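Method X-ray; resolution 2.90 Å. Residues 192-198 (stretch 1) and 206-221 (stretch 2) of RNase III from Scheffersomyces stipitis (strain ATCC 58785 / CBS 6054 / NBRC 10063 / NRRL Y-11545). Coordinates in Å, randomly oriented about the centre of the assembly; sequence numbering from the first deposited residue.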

ATOM      1  N   ASP C 192     -31.427 -11.350   2.978  1.00130.60           N
ATOM      2  CA  ASP C 192     -31.519 -11.902   1.626  1.00126.95           C
ATOM      3  C   ASP C 192     -32.277 -10.891   0.763  1.00122.07           C
ATOM      4  O   ASP C 192     -33.511 -10.859   0.791  1.00124.24           O
ATOM      5  CB  ASP C 192     -32.205 -13.262   1.628  1.00126.51           C
ATOM      6  N   PHE C 193     -31.540 -10.084   0.003  1.00114.26           N
ATOM      7  CA  PHE C 193     -32.142  -9.221  -1.012  1.00111.29           C
ATOM      8  C   PHE C 193     -31.286  -9.342  -2.263  1.00100.94           C
ATOM      9  O   PHE C 193     -30.144  -8.874  -2.292  1.00 95.15           O
ATOM     10  CB  PHE C 193     -32.259  -7.769  -0.546  1.00108.16           C
ATOM     11  N   VAL C 194     -31.827 -10.006  -3.279  1.00 95.52           N
ATOM     12  CA  VAL C 194     -31.125 -10.225  -4.533  1.00 96.28           C
ATOM     13  C   VAL C 194     -32.067  -9.855  -5.674  1.00102.48           C
ATOM     14  O   VAL C 194     -33.233 -10.268  -5.688  1.00102.21           O
ATOM     15  CB  VAL C 194     -30.635 -11.678  -4.660  1.00 92.24           C
ATOM     16  CG1 VAL C 194     -29.614 -11.993  -3.582  1.00 93.22           C
ATOM     17  CG2 VAL C 194     -31.786 -12.619  -4.575  1.00100.13           C
ATOM     18  N   VAL C 195     -31.562  -9.073  -6.630  1.00 94.79           N
ATOM     19  CA  VAL C 195     -32.368  -8.482  -7.688  1.00 85.58           C
ATOM     20  C   VAL C 195     -31.732  -8.806  -9.033  1.00 85.70           C
ATOM     21  O   VAL C 195     -30.507  -8.898  -9.151  1.00 87.80           O
ATOM     22  CB  VAL C 195     -32.498  -6.955  -7.496  1.00 87.64           C
ATOM     23  CG1 VAL C 195     -33.427  -6.347  -8.538  1.00 86.98           C
ATOM     24  CG2 VAL C 195     -32.961  -6.637  -6.078  1.00 85.24           C
ATOM     25  N   GLU C 196     -32.573  -8.978 -10.054  1.00 82.89           N
ATOM     26  CA  GLU C 196     -32.126  -9.352 -11.389  1.00 82.31           C
ATOM     27  C   GLU C 196     -32.439  -8.239 -12.373  1.00 79.21           C
ATOM     28  O   GLU C 196     -33.580  -7.777 -12.458  1.00 80.84           O
ATOM     29  CB  GLU C 196     -32.774 -10.661 -11.854  1.00 85.92           C
ATOM     30  CG  GLU C 196     -31.969 -11.927 -11.537  1.00 85.89           C
ATOM     31  CD  GLU C 196     -32.532 -13.158 -12.224  1.00 88.28           C
ATOM     32  OE1 GLU C 196     -32.411 -13.250 -13.466  1.00 89.77           O
ATOM     33  OE2 GLU C 196     -33.112 -14.023 -11.525  1.00 86.86           O
ATOM     34  N   CYS C 197     -31.430  -7.829 -13.128  1.00 76.17           N
ATOM     35  CA  CYS C 197     -31.553  -6.776 -14.132  1.00 75.29           C
ATOM     36  C   CYS C 197     -31.790  -7.436 -15.485  1.00 77.35           C
ATOM     37  O   CYS C 197     -30.851  -7.924 -16.123  1.00 73.98           O
ATOM     38  CB  CYS C 197     -30.300  -5.907 -14.135  1.00 78.60           C
ATOM     39  SG  CYS C 197     -30.005  -4.979 -15.664  1.00 90.15           S
ATOM     40  N   ARG C 198     -33.047  -7.458 -15.925  1.00 72.94           N
ATOM     41  CA  ARG C 198     -33.412  -8.167 -17.142  1.00 75.29           C
ATOM     42  C   ARG C 198     -33.832  -7.184 -18.216  1.00 79.80           C
ATOM     43  O   ARG C 198     -34.536  -6.212 -17.938  1.00 89.81           O
ATOM     44  CB  ARG C 198     -34.541  -9.169 -16.894  1.00 79.39           C
ATOM     45  CG  ARG C 198     -34.146 -10.366 -16.036  1.00 86.21           C
ATOM     46  CD  ARG C 198     -35.293 -11.363 -15.900  1.00 92.86           C
ATOM     47  NE  ARG C 198     -35.329 -11.964 -14.568  1.00 94.52           N
ATOM     48  CZ  ARG C 198     -36.443 -12.178 -13.880  1.00 89.40           C
ATOM     49  NH1 ARG C 198     -37.616 -11.835 -14.401  1.00 95.62           N
ATOM     50  NH2 ARG C 198     -36.388 -12.723 -12.677  1.00 79.94           N
ATOM     51  N   ARG C 206     -26.905 -10.041 -12.072  1.00 84.51           N
ATOM     52  CA  ARG C 206     -27.558 -10.225 -10.783  1.00 86.64           C
ATOM     53  C   ARG C 206     -26.566  -9.955  -9.659  1.00 89.36           C
ATOM     54  O   ARG C 206     -25.369 -10.236  -9.788  1.00 94.34           O
ATOM     55  CB  ARG C 206     -28.149 -11.639 -10.639  1.00 88.92           C
ATOM     56  N   ALA C 207     -27.076  -9.416  -8.549  1.00 88.42           N
ATOM     57  CA  ALA C 207     -26.237  -9.052  -7.414  1.00 93.21           C
ATOM     58  C   ALA C 207     -27.050  -9.118  -6.124  1.00 94.20           C
ATOM     59  O   ALA C 207     -28.284  -9.147  -6.143  1.00 92.86           O
ATOM     60  CB  ALA C 207     -25.634  -7.658  -7.599  1.00 88.34           C
ATOM     61  N   LYS C 208     -26.340  -9.125  -4.990  1.00 92.83           N
ATOM     62  CA  LYS C 208     -26.969  -9.178  -3.676  1.00 94.30           C
ATOM     63  C   LYS C 208     -26.489  -8.035  -2.792  1.00 94.56           C
ATOM     64  O   LYS C 208     -25.295  -7.723  -2.753  1.00 95.21           O
ATOM     65  CB  LYS C 208     -26.707 -10.517  -2.966  1.00 97.38           C
ATOM     66  CG  LYS C 208     -25.265 -10.860  -2.663  1.00102.81           C
ATOM     67  CD  LYS C 208     -25.046 -12.365  -2.830  1.00 99.56           C
ATOM     68  CE  LYS C 208     -23.592 -12.737  -2.633  1.00 99.78           C
ATOM     69  NZ  LYS C 208     -22.718 -11.630  -3.101  1.00104.85           N
ATOM     70  N   ALA C 209     -27.429  -7.429  -2.071  1.00104.94           N
ATOM     71  CA  ALA C 209     -27.145  -6.330  -1.159  1.00103.43           C
ATOM     72  C   ALA C 209     -28.182  -6.332  -0.049  1.00 96.96           C
ATOM     73  O   ALA C 209     -29.269  -6.900  -0.207  1.00 87.92           O
ATOM     74  CB  ALA C 209     -27.148  -4.976  -1.884  1.00 98.10           C
ATOM     75  N   PRO C 210     -27.873  -5.713   1.094  1.00101.92           N
ATOM     76  CA  PRO C 210     -28.854  -5.653   2.191  1.00106.53           C
ATOM     77  C   PRO C 210     -30.181  -4.975   1.838  1.00106.89           C
ATOM     78  O   PRO C 210     -31.167  -5.189   2.554  1.00114.49           O
ATOM     79  CB  PRO C 210     -28.102  -4.879   3.283  1.00105.46           C
ATOM     80  CG  PRO C 210     -26.655  -5.213   3.028  1.00 99.36           C
ATOM     81  CD  PRO C 210     -26.531  -5.277   1.527  1.00101.65           C
ATOM     82  N   SER C 211     -30.256  -4.182   0.771  1.00103.09           N
ATOM     83  CA  SER C 211     -31.513  -3.553   0.383  1.00101.45           C
ATOM     84  C   SER C 211     -31.774  -3.785  -1.099  1.00 98.62           C
ATOM     85  O   SER C 211     -30.904  -4.243  -1.845  1.00 97.52           O
ATOM     86  CB  SER C 211     -31.521  -2.047   0.701  1.00103.64           C
ATOM     87  OG  SER C 211     -31.239  -1.256  -0.443  1.00 95.95           O
ATOM     88  N   GLN C 212     -32.997  -3.450  -1.525  1.00 96.20           N
ATOM     89  CA  GLN C 212     -33.429  -3.751  -2.887  1.00 93.23           C
ATOM     90  C   GLN C 212     -32.802  -2.805  -3.908  1.00 90.94           C
ATOM     91  O   GLN C 212     -32.469  -3.225  -5.021  1.00 90.99           O
ATOM     92  CB  GLN C 212     -34.960  -3.705  -2.974  1.00 88.91           C
ATOM     93  CG  GLN C 212     -35.508  -3.797  -4.401  1.00 93.63           C
ATOM     94  CD  GLN C 212     -37.006  -3.542  -4.482  1.00 96.71           C
ATOM     95  OE1 GLN C 212     -37.690  -3.491  -3.463  1.00 96.49           O
ATOM     96  NE2 GLN C 212     -37.522  -3.380  -5.702  1.00 95.73           N
ATOM     97  N   LYS C 213     -32.632  -1.529  -3.561  1.00 91.25           N
ATOM     98  CA  LYS C 213     -32.023  -0.608  -4.511  1.00 87.70           C
ATOM     99  C   LYS C 213     -30.516  -0.797  -4.580  1.00 90.27           C
ATOM    100  O   LYS C 213     -29.938  -0.752  -5.671  1.00 91.71           O
ATOM    101  CB  LYS C 213     -32.360   0.842  -4.160  1.00 89.43           C
ATOM    102  CG  LYS C 213     -31.815   1.846  -5.183  1.00 92.04           C
ATOM    103  CD  LYS C 213     -32.547   3.186  -5.151  1.00 88.12           C
ATOM    104  CE  LYS C 213     -32.117   4.083  -6.322  1.00 92.14           C
ATOM    105  NZ  LYS C 213     -32.304   3.471  -7.682  1.00 76.67           N
ATOM    106  N   GLU C 214     -29.860  -1.016  -3.435  1.00 93.03           N
ATOM    107  CA  GLU C 214     -28.430  -1.310  -3.471  1.00 91.94           C
ATOM    108  C   GLU C 214     -28.155  -2.529  -4.342  1.00 86.55           C
ATOM    109  O   GLU C 214     -27.264  -2.500  -5.194  1.00 83.91           O
ATOM    110  CB  GLU C 214     -27.884  -1.511  -2.057  1.00 86.79           C
ATOM    111  CG  GLU C 214     -26.442  -1.047  -1.896  1.00 80.82           C
ATOM    112  CD  GLU C 214     -25.797  -1.538  -0.611  1.00 98.39           C
ATOM    113  OE1 GLU C 214     -26.524  -1.812   0.372  1.00102.84           O
ATOM    114  OE2 GLU C 214     -24.551  -1.651  -0.585  1.00 99.76           O
ATOM    115  N   ALA C 215     -28.948  -3.590  -4.179  1.00 90.08           N
ATOM    116  CA  ALA C 215     -28.825  -4.756  -5.048  1.00 85.12           C
ATOM    117  C   ALA C 215     -29.243  -4.423  -6.471  1.00 88.77           C
ATOM    118  O   ALA C 215     -28.657  -4.936  -7.433  1.00 87.97           O
ATOM    119  CB  ALA C 215     -29.666  -5.911  -4.506  1.00 89.55           C
ATOM    120  N   GLY C 216     -30.266  -3.576  -6.622  1.00 91.60           N
ATOM    121  CA  GLY C 216     -30.703  -3.188  -7.953  1.00 85.28           C
ATOM    122  C   GLY C 216     -29.617  -2.464  -8.718  1.00 82.45           C
ATOM    123  O   GLY C 216     -29.351  -2.768  -9.881  1.00 83.70           O
ATOM    124  N   LEU C 217     -28.961  -1.505  -8.064  1.00 89.75           N
ATOM    125  CA  LEU C 217     -27.825  -0.823  -8.680  1.00 93.72           C
ATOM    126  C   LEU C 217     -26.680  -1.795  -8.948  1.00 89.08           C
ATOM    127  O   LEU C 217     -26.096  -1.796 -10.040  1.00 89.24           O
ATOM    128  CB  LEU C 217     -27.355   0.333  -7.792  1.00 91.18           C
ATOM    129  CG  LEU C 217     -28.145   1.643  -7.917  1.00 90.76           C
ATOM    130  CD1 LEU C 217     -28.055   2.494  -6.648  1.00 87.12           C
ATOM    131  CD2 LEU C 217     -27.680   2.426  -9.134  1.00 92.47           C
ATOM    132  N   ARG C 218     -26.349  -2.635  -7.960  1.00 78.94           N
ATOM    133  CA  ARG C 218     -25.259  -3.586  -8.141  1.00 80.17           C
ATOM    134  C   ARG C 218     -25.566  -4.578  -9.257  1.00 84.35           C
ATOM    135  O   ARG C 218     -24.649  -5.056  -9.938  1.00 81.09           O
ATOM    136  CB  ARG C 218     -24.964  -4.308  -6.818  1.00 78.38           C
ATOM    137  CG  ARG C 218     -24.270  -3.439  -5.764  1.00 73.31           C
ATOM    138  CD  ARG C 218     -23.857  -4.211  -4.521  1.00 70.23           C
ATOM    139  NE  ARG C 218     -23.444  -3.304  -3.457  1.00 69.94           N
ATOM    140  CZ  ARG C 218     -22.256  -2.702  -3.386  1.00 75.16           C
ATOM    141  NH1 ARG C 218     -21.335  -2.905  -4.317  1.00 71.98           N
ATOM    142  NH2 ARG C 218     -21.981  -1.881  -2.379  1.00 78.71           N
ATOM    143  N   ALA C 219     -26.844  -4.890  -9.476  1.00 83.43           N
ATOM    144  CA  ALA C 219     -27.183  -5.734 -10.609  1.00 79.80           C
ATOM    145  C   ALA C 219     -26.889  -5.023 -11.918  1.00 87.41           C
ATOM    146  O   ALA C 219     -26.485  -5.666 -12.892  1.00 96.10           O
ATOM    147  CB  ALA C 219     -28.648  -6.160 -10.540  1.00 81.44           C
ATOM    148  N   ALA C 220     -27.067  -3.698 -11.958  1.00 86.29           N
ATOM    149  CA  ALA C 220     -26.667  -2.943 -13.141  1.00 82.00           C
ATOM    150  C   ALA C 220     -25.149  -2.868 -13.256  1.00 86.12           C
ATOM    151  O   ALA C 220     -24.598  -2.995 -14.356  1.00 85.94           O
ATOM    152  CB  ALA C 220     -27.269  -1.543 -13.099  1.00 83.67           C
ATOM    153  N   MET C 221     -24.462  -2.682 -12.121  1.00 86.17           N
ATOM    154  CA  MET C 221     -23.003  -2.606 -12.104  1.00 79.90           C
ATOM    155  C   MET C 221     -22.361  -3.871 -12.670  1.00 81.07           C
ATOM    156  O   MET C 221     -21.366  -3.798 -13.399  1.00 79.82           O
ATOM    157  CB  MET C 221     -22.524  -2.362 -10.676  1.00 78.68           C
ATOM    158  CG  MET C 221     -22.127  -0.942 -10.374  1.00 87.99           C
ATOM    159  SD  MET C 221     -21.375  -0.820  -8.738  1.00 92.78           S
ATOM    160  CE  MET C 221     -22.820  -0.989  -7.719  1.00 84.98           C
TER

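Two carbonyl oxygens, Phe193 O and Ala209 O, lie 3.0 Å apart although both are acceptors and no hydrogen bond can join them; the close approach accompanies a well-aligned bond between the same two residues, from Ala209 N to Phe193 O (3.1 Å, 166° at the hydrogen). Phe193 O also receives a CA-H...O contact from Lys208 CA at 3.5 Å. One residue further along, the strand 194-198 runs antiparallel to 206-208, the axes at 160° and 5.1 Å apart at closest approach. Val195 and Ala207 form the hydrogen-bonded pair, through a weak bond from Val195 N to Ala207 O (3.3 Å), and Val194 CA adds a CA-H...O contact to the same oxygen at 3.4 Å. Val194 with Lys208 and Glu196 with Arg206 are non-hydrogen-bonded pairs, whose CA atoms come closer (4.4 and 4.7 Å) than those of Val195 and Ala207 (6.2 Å). On their face of the sheet Val194 CG1 meets Lys208 CB at 3.3 Å, a tight contact, while the end of the lysine leads away; Glu196 CG lies 3.9 Å from Arg206 CB, the last side-chain atom modelled there. Val195 points to the other face, where the helix 212-221 packs, its axis 39° from that of strand 194-198. Val195 CG2 reaches Ala215 CB at 3.7 Å and Gln212 O at 3.6 Å, and Cys197 CB meets Ala219 CB at 4.0 Å. Ala215 and Ala219, one helical turn apart, thus present methyl groups to alternate strand residues, and the backbone N of Gly216 lies 4.1 Å from Val195 CG2. At the start of the helix Ser211 OG caps it by accepting a weak bond from Glu214 N (3.3 Å).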